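Local coordinates for protein necrotic enteritis toxin B (Clostridium perfringens, PDB 4I0N) that forms pores in target membranes as a toxin of the alpha-hemolysin fold, probably by assembling secreted monomers into a beta-barrel channel, at residues N88-D93 with I240-R245; K21-Y26 with T44-P49; N190-K195 with N248-N253; E150-R155 with S213-G218. One frame throughout, in Å; residues are numbered along the deposited sequence.

Contact 1: N88-D93 with I240-R245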
loop_
_atom_site.group_PDB
_atom_site.type_symbol
_atom_site.label_atom_id
_atom_site.label_comp_id
_atom_site.label_asym_id
_atom_site.label_seq_id
_atom_site.Cartn_x
_atom_site.Cartn_y
_atom_site.Cartn_z
ATOM N N ASN A 88 0.027 -4.104 5.335
ATOM C CA ASN A 88 -0.528 -4.282 6.671
ATOM C C ASN A 88 0.196 -3.314 7.593
ATOM O O ASN A 88 1.430 -3.194 7.532
ATOM C CB ASN A 88 -0.302 -5.695 7.196
ATOM C CG ASN A 88 -0.923 -6.775 6.330
ATOM O OD1 ASN A 88 -1.966 -6.596 5.707
ATOM N ND2 ASN A 88 -0.274 -7.923 6.303
ATOM N N VAL A 89 -0.563 -2.629 8.439
ATOM C CA VAL A 89 0.040 -1.805 9.459
ATOM C C VAL A 89 -0.493 -2.334 10.796
ATOM O O VAL A 89 -1.697 -2.309 11.034
ATOM C CB VAL A 89 -0.297 -0.311 9.250
ATOM C CG1 VAL A 89 0.320 0.515 10.344
ATOM C CG2 VAL A 89 0.225 0.189 7.880
ATOM N N LYS A 90 0.404 -2.831 11.648
ATOM C CA LYS A 90 0.012 -3.459 12.901
ATOM C C LYS A 90 0.510 -2.622 14.054
ATOM O O LYS A 90 1.602 -2.090 13.996
ATOM C CB LYS A 90 0.577 -4.878 13.025
ATOM C CG LYS A 90 -0.022 -5.857 12.015
ATOM C CD LYS A 90 0.674 -7.206 12.131
ATOM C CE LYS A 90 0.116 -8.205 11.133
ATOM N NZ LYS A 90 0.914 -9.479 11.173
ATOM N N SER A 91 -0.326 -2.465 15.074
ATOM C CA SER A 91 0.087 -1.820 16.311
ATOM C C SER A 91 0.211 -2.895 17.404
ATOM O O SER A 91 -0.633 -3.803 17.521
ATOM C CB SER A 91 -0.921 -0.758 16.725
ATOM O OG SER A 91 -0.517 -0.126 17.919
ATOM N N ALA A 92 1.294 -2.819 18.167
ATOM C CA ALA A 92 1.509 -3.708 19.300
ATOM C C ALA A 92 2.101 -2.972 20.486
ATOM O O ALA A 92 2.928 -2.079 20.336
ATOM C CB ALA A 92 2.431 -4.867 18.897
ATOM N N ASP A 93 1.677 -3.357 21.684
ATOM C CA ASP A 93 2.300 -2.852 22.893
ATOM C C ASP A 93 2.104 -3.877 24.006
ATOM O O ASP A 93 1.163 -4.666 23.966
ATOM C CB ASP A 93 1.752 -1.473 23.274
ATOM C CG ASP A 93 0.315 -1.516 23.754
ATOM O OD1 ASP A 93 -0.598 -1.703 22.914
ATOM O OD2 ASP A 93 0.097 -1.339 24.978
ATOM N N ILE A 240 4.331 -2.091 13.047
ATOM C CA ILE A 240 4.948 -2.975 12.070
ATOM C C ILE A 240 4.290 -2.723 10.723
ATOM O O ILE A 240 3.074 -2.818 10.590
ATOM C CB ILE A 240 4.799 -4.467 12.463
ATOM C CG1 ILE A 240 5.311 -4.696 13.901
ATOM C CG2 ILE A 240 5.534 -5.370 11.448
ATOM C CD1 ILE A 240 4.715 -5.899 14.594
ATOM N N VAL A 241 5.095 -2.385 9.725
ATOM C CA VAL A 241 4.598 -2.174 8.357
ATOM C C VAL A 241 5.006 -3.416 7.577
ATOM O O VAL A 241 6.201 -3.697 7.491
ATOM C CB VAL A 241 5.273 -0.950 7.724
ATOM C CG1 VAL A 241 4.825 -0.780 6.249
ATOM C CG2 VAL A 241 4.917 0.325 8.504
ATOM N N GLU A 242 4.029 -4.166 7.055
ATOM C CA GLU A 242 4.284 -5.399 6.297
ATOM C C GLU A 242 3.850 -5.149 4.868
ATOM O O GLU A 242 2.726 -4.692 4.627
ATOM C CB GLU A 242 3.519 -6.607 6.845
ATOM C CG GLU A 242 3.716 -6.851 8.329
ATOM C CD GLU A 242 2.851 -7.978 8.852
ATOM O OE1 GLU A 242 1.887 -8.421 8.151
ATOM O OE2 GLU A 242 3.143 -8.430 9.980
ATOM N N TYR A 243 4.759 -5.414 3.939
ATOM C CA TYR A 243 4.468 -5.288 2.521
ATOM C C TYR A 243 4.541 -6.667 1.881
ATOM O O TYR A 243 5.485 -7.425 2.112
ATOM C CB TYR A 243 5.550 -4.450 1.859
ATOM C CG TYR A 243 5.610 -2.996 2.177
ATOM C CD1 TYR A 243 4.477 -2.251 2.526
ATOM C CD2 TYR A 243 6.824 -2.323 2.022
ATOM C CE1 TYR A 243 4.569 -0.862 2.729
ATOM C CE2 TYR A 243 6.921 -0.958 2.213
ATOM C CZ TYR A 243 5.819 -0.231 2.576
ATOM O OH TYR A 243 5.994 1.128 2.757
ATOM N N GLN A 244 3.560 -6.974 1.046
ATOM C CA GLN A 244 3.508 -8.260 0.364
ATOM C C GLN A 244 3.099 -8.001 -1.072
ATOM O O GLN A 244 2.210 -7.191 -1.329
ATOM C CB GLN A 244 2.497 -9.129 1.101
ATOM C CG GLN A 244 2.539 -10.592 0.836
ATOM C CD GLN A 244 1.946 -11.349 2.031
ATOM O OE1 GLN A 244 1.356 -10.748 2.936
ATOM N NE2 GLN A 244 2.118 -12.634 2.042
ATOM N N ARG A 245 3.754 -8.664 -2.023
ATOM C CA ARG A 245 3.397 -8.473 -3.410
ATOM C C ARG A 245 3.093 -9.843 -3.998
ATOM O O ARG A 245 3.965 -10.706 -4.006
ATOM C CB ARG A 245 4.546 -7.792 -4.167
ATOM C CG ARG A 245 4.119 -7.292 -5.562
ATOM C CD ARG A 245 5.293 -6.938 -6.485
ATOM N NE ARG A 245 6.110 -8.125 -6.759
ATOM C CZ ARG A 245 7.417 -8.201 -6.529
ATOM N NH1 ARG A 245 8.100 -7.132 -6.100
ATOM N NH2 ARG A 245 8.054 -9.343 -6.773
HETATM O O HOH W 1 -1.153 -11.075 5.114
#
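Glu242 reaches across to both Asn88 and Lys90 on one face of an antiparallel beta sheet, where strands 76-92 and 236-255 run side by side in the body of this alpha-hemolysin-type fold. Its chi1 (-53°) sets CG beside the backbone N, and the extended chain beyond it brings the carboxylate toward the neighbouring strand, its two oxygens split between two partners. OE1 receives Asn88 ND2 at 2.9 Å on its anti side; the amide and carboxylate planes are turned 64° apart, yet the oxygen stays close to the amide plane. OE2 meets Lys90 NZ at 2.7 Å on the syn side in a salt bridge, and the extended lysine chain crosses the glutamate obliquely. The amide's carbonyl oxygen, Asn88 OD1, bonds Ser167 OG of strand 165-172. A magnesium ion lies about 4 Å from the Glu242 side chain, and with the lysine it would be expected to favour the charged carboxylate. On the other face of the sheet from Asn88 and Glu242, Val89 and Val241 form a non-hydrogen-bonded pair whose side chains rest on Leu60 of strand 53-65. The flanking pairs, Asn88 with Glu242 and Lys90 with Ile240, are each closed by two backbone bonds. Next to the salt bridge, the lysine methylene Lys90 CE lies 3.2 Å from Glu242 OE2.

Contact 2: K21-Y26 with T44-P49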
loop_
_atom_site.group_PDB
_atom_site.type_symbol
_atom_site.label_atom_id
_atom_site.label_comp_id
_atom_site.label_asym_id
_atom_site.label_seq_id
_atom_site.Cartn_x
_atom_site.Cartn_y
_atom_site.Cartn_z
ATOM N N LYS A 21 -9.539 26.648 22.482
ATOM C CA LYS A 21 -8.795 25.627 23.238
ATOM C C LYS A 21 -7.462 25.372 22.553
ATOM O O LYS A 21 -7.360 25.467 21.320
ATOM C CB LYS A 21 -9.595 24.326 23.353
ATOM C CG LYS A 21 -10.942 24.508 24.018
ATOM C CD LYS A 21 -11.566 23.210 24.436
ATOM C CE LYS A 21 -12.865 23.496 25.187
ATOM N NZ LYS A 21 -12.991 22.602 26.368
ATOM N N GLU A 22 -6.439 25.049 23.341
ATOM C CA GLU A 22 -5.113 24.781 22.783
ATOM C C GLU A 22 -4.511 23.440 23.238
ATOM O O GLU A 22 -4.859 22.906 24.289
ATOM C CB GLU A 22 -4.157 25.945 23.077
ATOM C CG GLU A 22 -4.622 27.281 22.479
ATOM C CD GLU A 22 -3.706 28.451 22.807
ATOM O OE1 GLU A 22 -3.296 28.592 23.982
ATOM O OE2 GLU A 22 -3.391 29.236 21.880
ATOM N N ALA A 23 -3.646 22.885 22.396
ATOM C CA ALA A 23 -2.870 21.691 22.718
ATOM C C ALA A 23 -1.480 21.876 22.118
ATOM O O ALA A 23 -1.214 22.889 21.482
ATOM C CB ALA A 23 -3.548 20.445 22.150
ATOM N N ILE A 24 -0.600 20.903 22.321
ATOM C CA ILE A 24 0.773 20.999 21.826
ATOM C C ILE A 24 1.003 19.812 20.901
ATOM O O ILE A 24 0.653 18.687 21.252
ATOM C CB ILE A 24 1.799 20.925 22.982
ATOM C CG1 ILE A 24 1.485 21.986 24.050
ATOM C CG2 ILE A 24 3.238 21.082 22.432
ATOM C CD1 ILE A 24 2.200 21.755 25.394
ATOM N N LYS A 25 1.584 20.069 19.735
ATOM C CA LYS A 25 1.922 18.997 18.820
ATOM C C LYS A 25 3.435 18.875 18.624
ATOM O O LYS A 25 4.165 19.860 18.727
ATOM C CB LYS A 25 1.210 19.158 17.467
ATOM C CG LYS A 25 1.688 20.323 16.628
ATOM C CD LYS A 25 1.217 20.214 15.169
ATOM C CE LYS A 25 1.452 21.549 14.454
ATOM N NZ LYS A 25 1.071 21.560 13.001
ATOM N N TYR A 26 3.868 17.659 18.307
ATOM C CA TYR A 26 5.282 17.329 18.082
ATOM C C TYR A 26 5.329 16.452 16.852
ATOM O O TYR A 26 4.462 15.593 16.690
ATOM C CB TYR A 26 5.842 16.498 19.242
ATOM C CG TYR A 26 5.756 17.177 20.572
ATOM C CD1 TYR A 26 6.833 17.911 21.068
ATOM C CD2 TYR A 26 4.586 17.112 21.331
ATOM C CE1 TYR A 26 6.749 18.549 22.312
ATOM C CE2 TYR A 26 4.496 17.758 22.567
ATOM C CZ TYR A 26 5.584 18.466 23.039
ATOM O OH TYR A 26 5.514 19.094 24.255
ATOM N N THR A 44 2.594 12.792 13.997
ATOM C CA THR A 44 2.275 14.010 14.730
ATOM C C THR A 44 1.677 13.581 16.066
ATOM O O THR A 44 0.569 13.041 16.104
ATOM C CB THR A 44 1.260 14.865 13.968
ATOM O OG1 THR A 44 1.741 15.064 12.632
ATOM C CG2 THR A 44 1.086 16.209 14.671
ATOM N N PHE A 45 2.426 13.795 17.143
ATOM C CA PHE A 45 1.961 13.468 18.496
ATOM C C PHE A 45 1.256 14.672 19.048
ATOM O O PHE A 45 1.756 15.802 18.897
ATOM C CB PHE A 45 3.156 13.167 19.424
ATOM C CG PHE A 45 3.945 11.923 19.060
ATOM C CD1 PHE A 45 3.685 10.705 19.689
ATOM C CD2 PHE A 45 4.980 11.988 18.121
ATOM C CE1 PHE A 45 4.424 9.565 19.366
ATOM C CE2 PHE A 45 5.734 10.842 17.802
ATOM C CZ PHE A 45 5.453 9.639 18.428
ATOM N N ILE A 46 0.127 14.450 19.715
ATOM C CA ILE A 46 -0.591 15.554 20.343
ATOM C C ILE A 46 -0.625 15.308 21.839
ATOM O O ILE A 46 -0.965 14.211 22.281
ATOM C CB ILE A 46 -2.051 15.714 19.817
ATOM C CG1 ILE A 46 -2.082 15.897 18.295
ATOM C CG2 ILE A 46 -2.744 16.898 20.474
ATOM C CD1 ILE A 46 -2.603 14.690 17.583
ATOM N N GLU A 47 -0.229 16.323 22.597
ATOM C CA GLU A 47 -0.373 16.329 24.044
ATOM C C GLU A 47 -1.465 17.357 24.283
ATOM O O GLU A 47 -1.218 18.575 24.217
ATOM C CB GLU A 47 0.929 16.744 24.747
ATOM C CG GLU A 47 2.098 15.785 24.537
ATOM C CD GLU A 47 1.915 14.430 25.224
ATOM O OE1 GLU A 47 1.014 14.281 26.088
ATOM O OE2 GLU A 47 2.710 13.522 24.917
ATOM N N ASP A 48 -2.666 16.838 24.536
ATOM C CA ASP A 48 -3.892 17.616 24.614
ATOM C C ASP A 48 -4.407 17.615 26.058
ATOM O O ASP A 48 -4.829 16.570 26.560
ATOM C CB ASP A 48 -4.919 16.989 23.654
ATOM C CG ASP A 48 -6.186 17.816 23.495
ATOM O OD1 ASP A 48 -6.369 18.821 24.205
ATOM O OD2 ASP A 48 -7.019 17.447 22.616
ATOM N N PRO A 49 -4.373 18.785 26.734
ATOM C CA PRO A 49 -4.916 18.938 28.104
ATOM C C PRO A 49 -6.435 18.785 28.174
ATOM O O PRO A 49 -7.000 18.748 29.276
ATOM C CB PRO A 49 -4.545 20.384 28.490
ATOM C CG PRO A 49 -3.664 20.913 27.390
ATOM C CD PRO A 49 -3.896 20.059 26.176
#
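Ala23 presses its CB into the other strand of the beta hairpin 21-34/37-47, lying 3.6 Å from Glu47 O and 4.0 Å from Ile46 CG2, with Asp48 closing in beside it. This buried methyl is the tight part of the contact. Four backbone bonds join Ile24 with Glu47 and Tyr26 with Phe45; between them Lys25 CA approaches Phe45 O at 3.2 Å in a CA-H...O contact. The solvent side belongs to Glu22 and Pro49, where Pro49 CD lies 3.5 Å from Glu22 O and edges Ala23 from there; the Lys25 chain, past a touch of its CD on Thr44 CG2, also leads away. On the side of the sheet that carries Tyr26 and Glu47, Tyr26 CE2 meets Glu47 CG at 3.7 Å, the two side chains crossing at about a right angle. The His283 ring stacks on Tyr26 and stands edge-to-face with Phe45. Within the hairpin, backbone bonds and apolar contacts hold the strands; Glu47 OE2 bonds His283 and Asp48 OD2 bonds Tyr120 OH, linking the hairpin to distant parts of the chain.

Contact 3: N190-K195 with N248-N253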
loop_
_atom_site.group_PDB
_atom_site.type_symbol
_atom_site.label_atom_id
_atom_site.label_comp_id
_atom_site.label_asym_id
_atom_site.label_seq_id
_atom_site.Cartn_x
_atom_site.Cartn_y
_atom_site.Cartn_z
ATOM N N ASN A 190 -6.488 -16.064 -22.685
ATOM C CA ASN A 190 -6.518 -14.772 -22.022
ATOM C C ASN A 190 -5.562 -13.818 -22.737
ATOM O O ASN A 190 -4.366 -14.070 -22.802
ATOM C CB ASN A 190 -6.113 -14.899 -20.543
ATOM C CG ASN A 190 -6.397 -13.630 -19.764
ATOM O OD1 ASN A 190 -6.458 -12.535 -20.345
ATOM N ND2 ASN A 190 -6.626 -13.764 -18.455
ATOM N N GLN A 191 -6.102 -12.734 -23.280
ATOM C CA GLN A 191 -5.295 -11.792 -24.059
ATOM C C GLN A 191 -4.686 -10.667 -23.217
ATOM O O GLN A 191 -4.119 -9.720 -23.766
ATOM C CB GLN A 191 -6.149 -11.232 -25.212
ATOM C CG GLN A 191 -6.438 -12.279 -26.281
ATOM C CD GLN A 191 -7.576 -11.873 -27.166
ATOM O OE1 GLN A 191 -7.364 -11.321 -28.257
ATOM N NE2 GLN A 191 -8.797 -12.109 -26.702
ATOM N N LEU A 192 -4.816 -10.776 -21.894
ATOM C CA LEU A 192 -4.357 -9.766 -20.918
ATOM C C LEU A 192 -3.208 -8.842 -21.365
ATOM O O LEU A 192 -3.404 -7.628 -21.485
ATOM C CB LEU A 192 -4.011 -10.462 -19.593
ATOM C CG LEU A 192 -3.860 -9.658 -18.303
ATOM C CD1 LEU A 192 -5.094 -8.846 -18.023
ATOM C CD2 LEU A 192 -3.562 -10.621 -17.149
ATOM N N PHE A 193 -2.017 -9.396 -21.597
ATOM C CA PHE A 193 -0.877 -8.563 -22.004
ATOM C C PHE A 193 -0.289 -9.010 -23.325
ATOM O O PHE A 193 0.898 -8.821 -23.582
ATOM C CB PHE A 193 0.228 -8.531 -20.927
ATOM C CG PHE A 193 -0.268 -8.165 -19.541
ATOM C CD1 PHE A 193 -0.801 -6.903 -19.283
ATOM C CD2 PHE A 193 -0.151 -9.079 -18.490
ATOM C CE1 PHE A 193 -1.233 -6.561 -18.001
ATOM C CE2 PHE A 193 -0.589 -8.753 -17.210
ATOM C CZ PHE A 193 -1.135 -7.486 -16.966
ATOM N N MET A 194 -1.139 -9.570 -24.174
ATOM C CA MET A 194 -0.724 -10.059 -25.496
ATOM C C MET A 194 -0.616 -8.904 -26.490
ATOM O O MET A 194 -1.615 -8.235 -26.790
ATOM C CB MET A 194 -1.726 -11.114 -25.977
ATOM C CG MET A 194 -1.381 -11.758 -27.333
ATOM S SD MET A 194 -2.723 -12.773 -27.995
ATOM C CE MET A 194 -2.685 -14.182 -26.870
ATOM N N LYS A 195 0.589 -8.657 -26.993
ATOM C CA LYS A 195 0.818 -7.544 -27.936
ATOM C C LYS A 195 0.199 -7.824 -29.309
ATOM O O LYS A 195 -0.480 -6.957 -29.882
ATOM C CB LYS A 195 2.319 -7.245 -28.044
ATOM C CG LYS A 195 2.705 -6.011 -28.844
ATOM C CD LYS A 195 4.203 -5.773 -28.692
ATOM C CE LYS A 195 4.673 -4.577 -29.505
ATOM N NZ LYS A 195 6.075 -4.203 -29.128
ATOM N N ASN A 248 1.625 -12.791 -10.462
ATOM C CA ASN A 248 1.035 -13.748 -11.385
ATOM C C ASN A 248 1.991 -13.976 -12.559
ATOM O O ASN A 248 2.865 -13.141 -12.824
ATOM C CB ASN A 248 -0.304 -13.216 -11.943
ATOM C CG ASN A 248 -1.496 -13.382 -10.970
ATOM O OD1 ASN A 248 -2.635 -13.206 -11.400
ATOM N ND2 ASN A 248 -1.240 -13.673 -9.679
ATOM N N ASP A 249 1.819 -15.104 -13.242
ATOM C CA ASP A 249 2.584 -15.414 -14.436
ATOM C C ASP A 249 1.643 -15.360 -15.617
ATOM O O ASP A 249 0.706 -16.173 -15.712
ATOM C CB ASP A 249 3.148 -16.838 -14.366
ATOM C CG ASP A 249 4.256 -17.019 -13.322
ATOM O OD1 ASP A 249 4.828 -16.036 -12.793
ATOM O OD2 ASP A 249 4.589 -18.208 -13.062
ATOM N N TYR A 250 1.901 -14.425 -16.525
ATOM C CA TYR A 250 1.155 -14.371 -17.783
ATOM C C TYR A 250 1.975 -15.022 -18.906
ATOM O O TYR A 250 3.085 -14.569 -19.246
ATOM C CB TYR A 250 0.772 -12.934 -18.128
ATOM C CG TYR A 250 -0.004 -12.867 -19.438
ATOM C CD1 TYR A 250 -1.273 -13.430 -19.550
ATOM C CD2 TYR A 250 0.563 -12.283 -20.578
ATOM C CE1 TYR A 250 -1.972 -13.403 -20.779
ATOM C CE2 TYR A 250 -0.129 -12.242 -21.786
ATOM C CZ TYR A 250 -1.382 -12.810 -21.883
ATOM O OH TYR A 250 -2.053 -12.745 -23.086
ATOM N N ILE A 251 1.446 -16.125 -19.433
ATOM C CA ILE A 251 2.219 -17.036 -20.280
ATOM C C ILE A 251 1.631 -17.060 -21.692
ATOM O O ILE A 251 0.409 -17.158 -21.865
ATOM C CB ILE A 251 2.204 -18.471 -19.691
ATOM C CG1 ILE A 251 2.892 -18.498 -18.323
ATOM C CG2 ILE A 251 2.883 -19.466 -20.636
ATOM C CD1 ILE A 251 2.400 -19.650 -17.402
ATOM N N LEU A 252 2.514 -16.971 -22.688
ATOM C CA LEU A 252 2.136 -17.061 -24.098
ATOM C C LEU A 252 2.718 -18.330 -24.699
ATOM O O LEU A 252 3.904 -18.626 -24.506
ATOM C CB LEU A 252 2.686 -15.872 -24.896
ATOM C CG LEU A 252 2.089 -14.498 -24.585
ATOM C CD1 LEU A 252 2.870 -13.396 -25.308
ATOM C CD2 LEU A 252 0.594 -14.459 -24.893
ATOM N N ASN A 253 1.863 -19.081 -25.385
ATOM C CA ASN A 253 2.271 -20.258 -26.161
ATOM C C ASN A 253 1.802 -20.120 -27.609
ATOM O O ASN A 253 0.627 -19.840 -27.881
ATOM C CB ASN A 253 1.677 -21.547 -25.573
ATOM C CG ASN A 253 2.280 -21.931 -24.241
ATOM O OD1 ASN A 253 3.367 -22.497 -24.183
ATOM N ND2 ASN A 253 1.556 -21.665 -23.160
#
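The Tyr250 ring has Leu192 CB and the backbone N of Phe193 over one face, while Asn190 O lies in its plane at the edge. Leu192 CB makes a CH-pi contact, 4.2 Å from the Tyr250 ring centroid. Phe193 turns its own edge toward the face of the tyrosine, the planes at 89° and the centroids 5.6 Å apart, a T-shaped pair in which Phe193 CD2 comes near Tyr250 CG and CD2. One face of the phenylalanine ring is in turn covered toward its rim by Leu192 CG. Tyr250 CG is anti to the backbone N (chi1 180°), and the ring projects from the strand into the loop that bends round it. At its tip the hydroxyl donates to Asn190 O over 2.7 Å, and Met194 CB packs against the hydroxyl oxygen, 3.3 Å from Tyr250 OH. The loop's bend is held by an Asx turn, in which Asn190 OD1 accepts from Leu192 N, and by a backbone bond from Met194 N to Gln191 O. Farther along, the bent methionine chain sets Met194 CE 3.8 Å from Leu252 CD2. The loop 190-195 thus folds over strand 236-255, with Trp81 of the adjacent strand 76-92 edge-to-face against Phe193 and Trp259 of strand 258-279 touching both Met194 and Leu252.

Contact 4: E150-R155 with S213-G218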
loop_
_atom_site.group_PDB
_atom_site.type_symbol
_atom_site.label_atom_id
_atom_site.label_comp_id
_atom_site.label_asym_id
_atom_site.label_seq_id
_atom_site.Cartn_x
_atom_site.Cartn_y
_atom_site.Cartn_z
ATOM N N GLU A 150 -1.636 7.218 -6.632
ATOM C CA GLU A 150 -2.322 6.774 -7.834
ATOM C C GLU A 150 -2.288 5.236 -7.971
ATOM O O GLU A 150 -1.333 4.560 -7.528
ATOM C CB GLU A 150 -1.753 7.468 -9.079
ATOM C CG GLU A 150 -0.362 7.016 -9.441
ATOM C CD GLU A 150 0.152 7.634 -10.724
ATOM O OE1 GLU A 150 -0.658 8.177 -11.521
ATOM O OE2 GLU A 150 1.382 7.569 -10.921
ATOM N N GLN A 151 -3.341 4.686 -8.569
ATOM C CA GLN A 151 -3.439 3.232 -8.743
ATOM C C GLN A 151 -4.057 2.864 -10.107
ATOM O O GLN A 151 -4.982 2.062 -10.161
ATOM C CB GLN A 151 -4.240 2.611 -7.584
ATOM C CG GLN A 151 -5.658 3.220 -7.470
ATOM C CD GLN A 151 -6.524 2.548 -6.411
ATOM O OE1 GLN A 151 -6.062 1.688 -5.686
ATOM N NE2 GLN A 151 -7.789 2.965 -6.315
ATOM N N PRO A 152 -3.536 3.427 -11.215
ATOM C CA PRO A 152 -4.152 3.104 -12.530
ATOM C C PRO A 152 -4.293 1.597 -12.759
ATOM O O PRO A 152 -3.336 0.846 -12.539
ATOM C CB PRO A 152 -3.184 3.714 -13.552
ATOM C CG PRO A 152 -1.880 3.885 -12.773
ATOM C CD PRO A 152 -2.323 4.247 -11.377
ATOM N N ASP A 153 -5.501 1.192 -13.161
ATOM C CA ASP A 153 -5.879 -0.217 -13.436
ATOM C C ASP A 153 -6.071 -1.110 -12.216
ATOM O O ASP A 153 -6.340 -2.308 -12.392
ATOM C CB ASP A 153 -4.884 -0.912 -14.389
ATOM C CG ASP A 153 -4.824 -0.264 -15.767
ATOM O OD1 ASP A 153 -5.698 0.565 -16.125
ATOM O OD2 ASP A 153 -3.887 -0.611 -16.503
ATOM N N PHE A 154 -5.941 -0.538 -11.007
ATOM C CA PHE A 154 -6.070 -1.266 -9.752
ATOM C C PHE A 154 -7.162 -0.627 -8.908
ATOM O O PHE A 154 -7.645 0.478 -9.246
ATOM C CB PHE A 154 -4.744 -1.253 -8.957
ATOM C CG PHE A 154 -3.687 -2.180 -9.487
ATOM C CD1 PHE A 154 -3.236 -3.248 -8.701
ATOM C CD2 PHE A 154 -3.081 -1.939 -10.730
ATOM C CE1 PHE A 154 -2.197 -4.110 -9.178
ATOM C CE2 PHE A 154 -2.057 -2.770 -11.225
ATOM C CZ PHE A 154 -1.612 -3.867 -10.441
ATOM N N ARG A 155 -7.572 -1.320 -7.842
ATOM C CA ARG A 155 -8.460 -0.740 -6.825
ATOM C C ARG A 155 -7.883 -0.984 -5.446
ATOM O O ARG A 155 -7.057 -1.891 -5.274
ATOM C CB ARG A 155 -9.864 -1.361 -6.908
ATOM C CG ARG A 155 -9.873 -2.867 -6.755
ATOM C CD ARG A 155 -11.296 -3.405 -6.473
ATOM N NE ARG A 155 -12.287 -2.849 -7.381
ATOM C CZ ARG A 155 -12.787 -3.482 -8.445
ATOM N NH1 ARG A 155 -12.392 -4.724 -8.749
ATOM N NH2 ARG A 155 -13.686 -2.869 -9.220
ATOM N N SER A 213 -0.029 -0.066 -16.832
ATOM C CA SER A 213 -0.122 0.715 -15.616
ATOM C C SER A 213 1.264 0.862 -14.997
ATOM O O SER A 213 2.056 -0.082 -15.016
ATOM C CB SER A 213 -1.017 -0.002 -14.611
ATOM O OG SER A 213 -0.827 0.553 -13.327
ATOM N N THR A 214 1.545 2.036 -14.446
ATOM C CA THR A 214 2.801 2.247 -13.710
ATOM C C THR A 214 2.961 1.298 -12.512
ATOM O O THR A 214 4.076 1.015 -12.103
ATOM C CB THR A 214 2.968 3.713 -13.241
ATOM O OG1 THR A 214 1.886 4.073 -12.372
ATOM C CG2 THR A 214 2.988 4.632 -14.418
ATOM N N LEU A 215 1.854 0.783 -11.965
ATOM C CA LEU A 215 1.925 -0.217 -10.882
ATOM C C LEU A 215 2.471 -1.565 -11.376
ATOM O O LEU A 215 2.960 -2.387 -10.592
ATOM C CB LEU A 215 0.547 -0.408 -10.227
ATOM C CG LEU A 215 0.260 0.526 -9.044
ATOM C CD1 LEU A 215 0.218 2.027 -9.429
ATOM C CD2 LEU A 215 -1.088 0.114 -8.389
ATOM N N ILE A 216 2.410 -1.772 -12.682
ATOM C CA ILE A 216 2.994 -2.988 -13.285
ATOM C C ILE A 216 4.406 -2.721 -13.828
ATOM O O ILE A 216 5.342 -3.506 -13.604
ATOM C CB ILE A 216 2.048 -3.581 -14.349
ATOM C CG1 ILE A 216 0.787 -4.104 -13.638
ATOM C CG2 ILE A 216 2.728 -4.712 -15.152
ATOM C CD1 ILE A 216 -0.380 -4.436 -14.582
ATOM N N SER A 217 4.572 -1.622 -14.547
ATOM C CA SER A 217 5.886 -1.323 -15.124
ATOM C C SER A 217 6.905 -0.890 -14.068
ATOM O O SER A 217 8.090 -1.177 -14.193
ATOM C CB SER A 217 5.756 -0.263 -16.210
ATOM O OG SER A 217 5.271 0.945 -15.647
ATOM N N GLY A 218 6.452 -0.234 -13.010
ATOM C CA GLY A 218 7.373 0.346 -12.035
ATOM C C GLY A 218 7.187 -0.174 -10.620
ATOM O O GLY A 218 8.118 -0.700 -10.021
HETATM O O HOH W 2 -1.896 -2.223 -17.151
#
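Ser213 OG donates to Pro152 O at 2.6 Å and accepts from Leu215 N at 3.0 Å, so one hydroxyl ties a turn to the start of a short helix. With OG anti to its own backbone N (chi1 164°), the hydroxyl points across to the turn, where it meets Pro152 O 34° out of the carbonyl plane. Alongside, a water bridges the same two elements, donating a hydrogen bond to Asp153 OD2 and accepting one from Ser213 N. Apolar contacts take over on the far side of the serine. Leu215 lays CD2 over one face of the Phe154 ring, 3.8 Å from its centroid and displaced toward the rim, a CH-pi contact, while its other methyl, CD1, meets Pro152 CD at 3.9 Å. Ile216 CG1 approaches the edge of the same ring in its plane, 4.0 Å from Phe154 CE2, and Phe172 of strand 165-172 adds an edge-to-face partner. Outside the contact, Gln151 turns its amide to Thr156 and to the carbonyls of Ile109 and Lys111. Residues 151-154 form a type II beta turn leading into strand 154-162, and it packs against an N-capped helical turn whose cap is Ser213.

Contacts 1 and 3 are buried and both use strand 236-255, but at points whose centres lie 32 Å apart: contact 1 pairs it with strand 76-92 through backbone bonds and a salt bridge and an amide sharing one carboxylate, whereas contact 3 sets a loop on it through an aromatic ring. Contact 2, partly buried, is a pairing of neighbouring hairpin strands in a different sheet, and lies across the chain's centre from contacts 3 and 4. Contact 4, also partly buried, has no strand pairing between its segments and relies on a capping serine and aliphatic side chains on one phenylalanine ring. Contacts 3 and 4 meet directly, Phe193 CZ lying 3.9 Å from Ile216 CD1, so the two apolar contacts touch at this point.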